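Tannase (Lactobacillus plantarum, PDB 3WA7) catalyses the hydrolysis of ester bonds in tannins and related gallate esters, as an alpha/beta-hydrolase, probably through a catalytic serine. Local coordinates at residues A[131-136]-A[169-174]; A[299-304]-A[328-333]; A[349-354]-A[378-383]. All blocks are in the same frame, centred on the assembly; numbering follows the deposited sequence. Where two conformers were deposited one is given.

Overall arrangement
Contact 1 belongs to the alpha/beta-hydrolase core: its centre lies 10 Å from the chain centre, and helix 164-174 starts just after S163, the probable nucleophile of a Ser-His-Asp triad with H451 and D419. Contacts 2 and 3 are formed by the long insertion between strands 199-203 and 410-414, each centred 25 Å from the chain centre. They occupy separate parts of that insertion, with centres 36 Å apart and nearest atoms about 21 Å apart. Contact 1 stays clear of both, its nearest atoms about 16 Å from those of contact 2 and about 15 Å from those of contact 3. The sulfate belongs to contact 2, whose centre is 33 Å from that of contact 1.

Contact 1 (A[131-136]-A[169-174]); sequences AFIVDM and SALAGA
F132 reaches L171 with the outer end of its ring, CZ standing 3.9 Å from L171 CD2, and the two side chains cross at about a right angle. The first torsion (chi1 76°) places CG between the backbone N and the carbonyl carbon. I133 CB lies over one face of the ring, near the rim, and Y78 meets the same ring edge-to-face. I133 carries more of the packing. Its CG1 is anti to the backbone N (chi1 -176°), and CB and CG1 both lie 3.6 Å from L171 CD2. The methyl CD1 continues over the neighbouring helix surface to 3.7 Å from A172 N and 4.2 Å from A172 CB.

The segments cross at -61° with their axes 9.9 Å apart. In the alpha/beta-hydrolase fold they belong to the helix preceding strand 157-160 and the helix that follows the probable nucleophile elbow after that strand; helix 131-145 thus packs against the helix launched from the elbow.

D135, which makes no contact with 169-174, is held instead by a salt bridge to R114 and a hydrogen bond with Q43. One turn beyond F132, M136, present as selenomethionine, places CG 4.1 Å from A172 CB, and its chain then bends at both following torsions while T168 borders the same side chain.

Contact 2 (A[299-304]-A[328-333]); sequences LLISSA and TDLDLS. With SO4 (sulfate ion), chain B.
I301 and L330 slide past each other in opposite directions, with I301 CG1 3.6 Å from L330 CB. I301 CG1 is anti to its own carbonyl carbon, and the chain then runs extended (chi2 176°), which carries CD1 to the backbone of D329, 3.8 Å from D329 C. In L330 the second torsion (chi2 65°) leaves CD2 as the methyl anti to CA, and L330 CD2 rests 3.7 Å from L300 CB. The other end of L300 meets L332: the two CD1 methyls, L300 CD1 and L332 CD1, are 3.5 Å apart, tighter than ordinary van der Waals contact, where the side chains cross at about a right angle.

The contact joins helix 291-309 to the corner where strand 326-330, the second strand of an antiparallel pair with 320-323, leads into helix 332-339. T328 and D329 form a classic beta bulge opposite V321, and D329 OD1 accepts from L330 N at 2.7 Å, on the anti side of the carboxylate. D331 is the N-cap of helix 332-339, its OD1 accepting from A334 N.

The sulfate, probably from the crystallisation liquor, sits at this helix start. L332 N donates to sulfate O1 at 2.9 Å. Sulfate O2 accepts from both the backbone N and the OG of S333; R293 and R297 of helix 291-309 bind the ion as well. The side-chain contacts between the segments are carbon to carbon, an apolar interface, whereas the anion joins the two helices through arginines and N-terminal amides, a positively polarised setting that would be expected to stabilise its charge.

Contact 3 (A[349-354]-A[378-383]); sequences DQLDLT and RSTVTA
L351 O is the polar centre of the contact, accepting from T380 N at 3.0 Å with an N-H...O angle of 160°. The donor stands above the carbonyl plane, about 51° out of it. T380 OG1, placed between its backbone N and carbonyl carbon (chi1 57°), lies 3.3 Å from L351 O, at most a weak and unsettled bond, and S379 CA makes a CA-H...O contact with L351 O at 3.6 Å.

The accepting loop is a type I beta turn from Q350 to L353, closed by L353 N donating to Q350 O, and D352 builds an Asx turn directly on it. T354 OG1 donates to D352 OD1 at 2.6 Å, and the backbone N of T354 grips the same oxygen from the same face of the carboxylate. Within 378-383, S379 OG donates to V381 O at 2.6 Å, tying down its own loop. H370 bridges the two loops, ND1 to D349 OD1 and NE2 to S379 OG. Both loops belong to the insertion between strands 199-203 and 410-414, and they pair irregularly, without strand or helix, at the protein surface.

Packing spreads outward from these bonds. L351 and the base of R378 lie side by side and point the same way, with L351 CD1 3.5 Å from R378 O. Beyond the turn, L353 crosses V381 obliquely, and L353 CD1 touches both V381 CG2, at 3.7 Å, and A383 CB, at 3.6 Å.

Contact 1 (A[131-136]-A[169-174])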
loop_
_atom_site.group_PDB
_atom_site.type_symbol
_atom_site.label_atom_id
_atom_site.label_comp_id
_atom_site.label_asym_id
_atom_site.label_seq_id
_atom_site.Cartn_x
_atom_site.Cartn_y
_atom_site.Cartn_z
ATOM N N ALA A 131 9.371 8.808 8.076
ATOM C CA ALA A 131 10.182 9.157 6.910
ATOM C C ALA A 131 9.553 8.814 5.563
ATOM O O ALA A 131 9.563 9.636 4.647
ATOM C CB ALA A 131 11.558 8.499 7.015
ATOM N N PHE A 132 9.000 7.611 5.441
ATOM C CA PHE A 132 8.409 7.195 4.173
ATOM C C PHE A 132 7.312 8.122 3.656
ATOM O O PHE A 132 7.297 8.470 2.468
ATOM C CB PHE A 132 7.900 5.742 4.269
ATOM C CG PHE A 132 6.613 5.579 5.035
ATOM C CD1 PHE A 132 5.408 5.393 4.361
ATOM C CD2 PHE A 132 6.606 5.581 6.427
ATOM C CE1 PHE A 132 4.213 5.207 5.058
ATOM C CE2 PHE A 132 5.419 5.397 7.139
ATOM C CZ PHE A 132 4.219 5.209 6.455
ATOM N N ILE A 133 6.407 8.537 4.537
ATOM C CA ILE A 133 5.317 9.411 4.129
ATOM C C ILE A 133 5.772 10.864 4.006
ATOM O O ILE A 133 5.223 11.625 3.214
ATOM C CB ILE A 133 4.107 9.285 5.094
ATOM C CG1 ILE A 133 2.942 10.139 4.592
ATOM C CG2 ILE A 133 4.512 9.677 6.503
ATOM C CD1 ILE A 133 2.385 9.702 3.246
ATOM N N VAL A 134 6.785 11.252 4.780
ATOM C CA VAL A 134 7.309 12.608 4.675
ATOM C C VAL A 134 7.920 12.752 3.279
ATOM O O VAL A 134 7.723 13.769 2.607
ATOM C CB VAL A 134 8.385 12.888 5.755
ATOM C CG1 VAL A 134 9.139 14.177 5.433
ATOM C CG2 VAL A 134 7.719 13.022 7.116
ATOM N N ASP A 135 8.642 11.725 2.834
ATOM C CA ASP A 135 9.257 11.766 1.506
ATOM C C ASP A 135 8.210 11.761 0.397
ATOM O O ASP A 135 8.352 12.472 -0.594
ATOM C CB ASP A 135 10.214 10.588 1.298
ATOM C CG ASP A 135 11.560 10.803 1.968
ATOM O OD1 ASP A 135 11.848 11.943 2.394
ATOM O OD2 ASP A 135 12.335 9.830 2.057
HETATM N N MSE A 136 7.164 10.955 0.555
HETATM C CA MSE A 136 6.114 10.908 -0.458
HETATM C C MSE A 136 5.472 12.291 -0.573
HETATM O O MSE A 136 5.205 12.776 -1.674
HETATM C CB MSE A 136 5.053 9.868 -0.081
HETATM C CG MSE A 136 4.046 9.578 -1.188
HETATM SE SE MSE A 136 4.849 8.727 -2.736
HETATM C CE MSE A 136 4.888 10.242 -3.944
ATOM N N SER A 169 0.706 4.934 -0.443
ATOM C CA SER A 169 -0.212 5.580 -1.371
ATOM C C SER A 169 -1.496 5.975 -0.642
ATOM O O SER A 169 -1.973 7.105 -0.767
ATOM C CB SER A 169 -0.543 4.627 -2.525
ATOM O OG SER A 169 -1.502 5.195 -3.399
ATOM N N ALA A 170 -2.048 5.042 0.130
ATOM C CA ALA A 170 -3.273 5.312 0.870
ATOM C C ALA A 170 -3.081 6.453 1.865
ATOM O O ALA A 170 -3.935 7.331 1.989
ATOM C CB ALA A 170 -3.734 4.052 1.609
ATOM N N LEU A 171 -1.960 6.442 2.577
ATOM C CA LEU A 171 -1.698 7.486 3.564
ATOM C C LEU A 171 -1.553 8.861 2.913
ATOM O O LEU A 171 -1.999 9.864 3.472
ATOM C CB LEU A 171 -0.443 7.153 4.373
ATOM C CG LEU A 171 -0.126 8.090 5.540
ATOM C CD1 LEU A 171 -1.305 8.172 6.517
ATOM C CD2 LEU A 171 1.112 7.571 6.243
ATOM N N ALA A 172 -0.932 8.911 1.736
ATOM C CA ALA A 172 -0.768 10.176 1.026
ATOM C C ALA A 172 -2.142 10.744 0.683
ATOM O O ALA A 172 -2.385 11.942 0.820
ATOM C CB ALA A 172 0.048 9.971 -0.253
ATOM N N GLY A 173 -3.046 9.877 0.240
ATOM C CA GLY A 173 -4.380 10.334 -0.106
ATOM C C GLY A 173 -5.210 10.731 1.101
ATOM O O GLY A 173 -6.009 11.665 1.041
ATOM N N ALA A 174 -5.008 10.033 2.213
ATOM C CA ALA A 174 -5.769 10.307 3.424
ATOM C C ALA A 174 -5.317 11.517 4.239
ATOM O O ALA A 174 -6.144 12.172 4.878
ATOM C CB ALA A 174 -5.765 9.063 4.319
#

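Contact 2 (A[299-304]-A[328-333])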
loop_
_atom_site.group_PDB
_atom_site.type_symbol
_atom_site.label_atom_id
_atom_site.label_comp_id
_atom_site.label_asym_id
_atom_site.label_seq_id
_atom_site.Cartn_x
_atom_site.Cartn_y
_atom_site.Cartn_z
ATOM N N LEU A 299 -17.528 -11.629 0.392
ATOM C CA LEU A 299 -16.561 -11.042 -0.520
ATOM C C LEU A 299 -15.767 -12.161 -1.192
ATOM O O LEU A 299 -15.426 -12.073 -2.370
ATOM C CB LEU A 299 -15.627 -10.105 0.245
ATOM C CG LEU A 299 -14.725 -9.187 -0.576
ATOM C CD1 LEU A 299 -15.542 -8.395 -1.595
ATOM C CD2 LEU A 299 -14.012 -8.246 0.377
ATOM N N LEU A 300 -15.481 -13.221 -0.444
ATOM C CA LEU A 300 -14.750 -14.349 -1.007
ATOM C C LEU A 300 -15.648 -15.138 -1.961
ATOM O O LEU A 300 -15.176 -15.701 -2.950
ATOM C CB LEU A 300 -14.210 -15.242 0.117
ATOM C CG LEU A 300 -12.945 -14.653 0.752
ATOM C CD1 LEU A 300 -12.687 -15.265 2.124
ATOM C CD2 LEU A 300 -11.764 -14.891 -0.178
ATOM N N ILE A 301 -16.944 -15.177 -1.671
ATOM C CA ILE A 301 -17.874 -15.877 -2.549
ATOM C C ILE A 301 -17.935 -15.097 -3.860
ATOM O O ILE A 301 -17.924 -15.678 -4.944
ATOM C CB ILE A 301 -19.286 -15.966 -1.924
ATOM C CG1 ILE A 301 -19.271 -16.985 -0.778
ATOM C CG2 ILE A 301 -20.315 -16.374 -2.989
ATOM C CD1 ILE A 301 -20.579 -17.090 -0.015
ATOM N N SER A 302 -17.982 -13.774 -3.751
ATOM C CA SER A 302 -18.033 -12.920 -4.930
ATOM C C SER A 302 -16.751 -13.064 -5.750
ATOM O O SER A 302 -16.789 -13.060 -6.985
ATOM C CB SER A 302 -18.229 -11.460 -4.515
ATOM O OG SER A 302 -18.292 -10.617 -5.651
ATOM N N SER A 303 -15.621 -13.192 -5.058
ATOM C CA SER A 303 -14.328 -13.353 -5.717
ATOM C C SER A 303 -14.312 -14.640 -6.533
ATOM O O SER A 303 -13.880 -14.651 -7.689
ATOM C CB SER A 303 -13.202 -13.398 -4.681
ATOM O OG SER A 303 -11.953 -13.661 -5.305
ATOM N N ALA A 304 -14.786 -15.721 -5.919
ATOM C CA ALA A 304 -14.848 -17.020 -6.577
ATOM C C ALA A 304 -15.816 -16.973 -7.753
ATOM O O ALA A 304 -15.541 -17.532 -8.817
ATOM C CB ALA A 304 -15.296 -18.087 -5.585
ATOM N N THR A 328 -22.853 -20.641 -4.239
ATOM C CA THR A 328 -23.912 -20.350 -3.279
ATOM C C THR A 328 -23.567 -20.276 -1.798
ATOM O O THR A 328 -24.373 -19.794 -1.004
ATOM C CB THR A 328 -25.062 -21.352 -3.445
ATOM O OG1 THR A 328 -24.572 -22.683 -3.241
ATOM C CG2 THR A 328 -25.649 -21.244 -4.844
ATOM N N ASP A 329 -22.393 -20.753 -1.411
ATOM C CA ASP A 329 -22.027 -20.691 -0.005
ATOM C C ASP A 329 -20.541 -20.930 0.180
ATOM O O ASP A 329 -19.839 -21.328 -0.749
ATOM C CB ASP A 329 -22.814 -21.727 0.800
ATOM C CG ASP A 329 -23.101 -21.266 2.221
ATOM O OD1 ASP A 329 -22.333 -20.437 2.754
ATOM O OD2 ASP A 329 -24.097 -21.740 2.808
ATOM N N LEU A 330 -20.070 -20.687 1.396
ATOM C CA LEU A 330 -18.666 -20.864 1.715
ATOM C C LEU A 330 -18.437 -21.140 3.189
ATOM O O LEU A 330 -18.999 -20.464 4.056
ATOM C CB LEU A 330 -17.869 -19.611 1.328
ATOM C CG LEU A 330 -16.447 -19.522 1.904
ATOM C CD1 LEU A 330 -15.583 -20.634 1.331
ATOM C CD2 LEU A 330 -15.845 -18.160 1.589
ATOM N N ASP A 331 -17.624 -22.155 3.460
ATOM C CA ASP A 331 -17.234 -22.495 4.819
ATOM C C ASP A 331 -15.932 -21.698 4.921
ATOM O O ASP A 331 -14.878 -22.162 4.482
ATOM C CB ASP A 331 -16.940 -23.999 4.934
ATOM C CG ASP A 331 -16.485 -24.401 6.329
ATOM O OD1 ASP A 331 -15.891 -23.557 7.034
ATOM O OD2 ASP A 331 -16.710 -25.570 6.716
ATOM N N LEU A 332 -16.010 -20.488 5.471
ATOM C CA LEU A 332 -14.839 -19.622 5.576
ATOM C C LEU A 332 -13.674 -20.250 6.328
ATOM O O LEU A 332 -12.524 -20.124 5.912
ATOM C CB LEU A 332 -15.223 -18.288 6.232
ATOM C CG LEU A 332 -14.109 -17.249 6.394
ATOM C CD1 LEU A 332 -13.461 -16.962 5.050
ATOM C CD2 LEU A 332 -14.693 -15.967 6.990
ATOM N N SER A 333 -13.967 -20.927 7.433
ATOM C CA SER A 333 -12.916 -21.565 8.216
ATOM C C SER A 333 -12.185 -22.600 7.372
ATOM O O SER A 333 -10.958 -22.714 7.442
ATOM C CB SER A 333 -13.508 -22.231 9.460
ATOM O OG SER A 333 -14.086 -21.261 10.317
HETATM S S SO4 B . -17.961 -19.966 8.630
HETATM O O1 SO4 B . -18.223 -19.794 7.190
HETATM O O2 SO4 B . -16.529 -20.214 8.866
HETATM O O3 SO4 B . -18.376 -18.751 9.355
HETATM O O4 SO4 B . -18.738 -21.118 9.130
#

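Contact 3 (A[349-354]-A[378-383])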
loop_
_atom_site.group_PDB
_atom_site.type_symbol
_atom_site.label_atom_id
_atom_site.label_comp_id
_atom_site.label_asym_id
_atom_site.label_seq_id
_atom_site.Cartn_x
_atom_site.Cartn_y
_atom_site.Cartn_z
ATOM N N ASP A 349 3.465 -7.113 15.453
ATOM C CA ASP A 349 4.243 -6.627 16.581
ATOM C C ASP A 349 4.856 -7.816 17.314
ATOM O O ASP A 349 4.320 -8.288 18.319
ATOM C CB ASP A 349 3.370 -5.807 17.534
ATOM C CG ASP A 349 4.196 -4.980 18.505
ATOM O OD1 ASP A 349 5.408 -5.249 18.627
ATOM O OD2 ASP A 349 3.638 -4.066 19.143
ATOM N N GLN A 350 5.977 -8.310 16.793
ATOM C CA GLN A 350 6.655 -9.450 17.403
ATOM C C GLN A 350 7.158 -9.117 18.801
ATOM O O GLN A 350 7.641 -8.013 19.051
ATOM C CB GLN A 350 7.806 -9.913 16.510
ATOM C CG GLN A 350 7.396 -10.904 15.439
ATOM C CD GLN A 350 7.248 -12.307 15.993
ATOM O OE1 GLN A 350 8.217 -12.901 16.467
ATOM N NE2 GLN A 350 6.034 -12.843 15.941
ATOM N N LEU A 351 7.040 -10.078 19.714
ATOM C CA LEU A 351 7.460 -9.854 21.088
ATOM C C LEU A 351 8.952 -9.580 21.214
ATOM O O LEU A 351 9.386 -8.922 22.163
ATOM C CB LEU A 351 7.076 -11.051 21.964
ATOM C CG LEU A 351 5.592 -11.426 21.952
ATOM C CD1 LEU A 351 5.342 -12.511 22.995
ATOM C CD2 LEU A 351 4.734 -10.202 22.243
ATOM N N ASP A 352 9.733 -10.081 20.260
ATOM C CA ASP A 352 11.176 -9.873 20.286
ATOM C C ASP A 352 11.645 -8.744 19.369
ATOM O O ASP A 352 12.845 -8.595 19.136
ATOM C CB ASP A 352 11.920 -11.169 19.933
ATOM C CG ASP A 352 11.535 -11.722 18.572
ATOM O OD1 ASP A 352 10.855 -11.017 17.797
ATOM O OD2 ASP A 352 11.929 -12.870 18.272
ATOM N N LEU A 353 10.699 -7.961 18.852
ATOM C CA LEU A 353 11.000 -6.816 17.982
ATOM C C LEU A 353 11.668 -7.143 16.646
ATOM O O LEU A 353 12.338 -6.282 16.066
ATOM C CB LEU A 353 11.891 -5.816 18.730
ATOM C CG LEU A 353 11.358 -5.121 19.985
ATOM C CD1 LEU A 353 12.468 -4.290 20.612
ATOM C CD2 LEU A 353 10.176 -4.240 19.628
ATOM N N THR A 354 11.466 -8.356 16.142
ATOM C CA THR A 354 12.100 -8.779 14.895
ATOM C C THR A 354 11.348 -8.580 13.576
ATOM O O THR A 354 11.872 -8.927 12.519
ATOM C CB THR A 354 12.498 -10.269 14.975
ATOM O OG1 THR A 354 11.342 -11.055 15.291
ATOM C CG2 THR A 354 13.559 -10.480 16.045
ATOM N N ARG A 378 4.037 -7.912 26.950
ATOM C CA ARG A 378 4.605 -9.254 26.863
ATOM C C ARG A 378 5.929 -9.329 26.117
ATOM O O ARG A 378 6.332 -10.402 25.666
ATOM C CB ARG A 378 3.595 -10.190 26.200
ATOM C CG ARG A 378 2.299 -10.298 26.975
ATOM C CD ARG A 378 1.239 -11.053 26.203
ATOM N NE ARG A 378 0.019 -11.207 26.992
ATOM C CZ ARG A 378 -0.696 -10.195 27.474
ATOM N NH1 ARG A 378 -0.320 -8.942 27.249
ATOM N NH2 ARG A 378 -1.789 -10.435 28.185
ATOM N N SER A 379 6.611 -8.196 26.000
ATOM C CA SER A 379 7.887 -8.149 25.299
ATOM C C SER A 379 8.898 -9.125 25.890
ATOM O O SER A 379 9.058 -9.211 27.109
ATOM C CB SER A 379 8.458 -6.731 25.341
ATOM O OG SER A 379 9.651 -6.649 24.581
ATOM N N THR A 380 9.580 -9.861 25.018
ATOM C CA THR A 380 10.577 -10.829 25.458
ATOM C C THR A 380 11.975 -10.221 25.457
ATOM O O THR A 380 12.958 -10.905 25.733
ATOM C CB THR A 380 10.572 -12.077 24.558
ATOM O OG1 THR A 380 10.797 -11.688 23.197
ATOM C CG2 THR A 380 9.241 -12.801 24.666
ATOM N N VAL A 381 12.053 -8.931 25.143
ATOM C CA VAL A 381 13.323 -8.206 25.117
ATOM C C VAL A 381 13.104 -6.797 25.656
ATOM O O VAL A 381 11.970 -6.326 25.723
ATOM C CB VAL A 381 13.887 -8.095 23.678
ATOM C CG1 VAL A 381 14.091 -9.481 23.086
ATOM C CG2 VAL A 381 12.942 -7.273 22.804
ATOM N N THR A 382 14.184 -6.129 26.054
ATOM C CA THR A 382 14.072 -4.763 26.556
ATOM C C THR A 382 13.509 -3.947 25.399
ATOM O O THR A 382 14.047 -3.991 24.293
ATOM C CB THR A 382 15.448 -4.196 26.959
ATOM O OG1 THR A 382 16.014 -5.011 27.991
ATOM C CG2 THR A 382 15.308 -2.771 27.473
ATOM N N ALA A 383 12.431 -3.208 25.642
ATOM C CA ALA A 383 11.821 -2.440 24.564
ATOM C C ALA A 383 10.997 -1.231 24.987
ATOM O O ALA A 383 10.566 -1.115 26.136
ATOM C CB ALA A 383 10.961 -3.367 23.718
#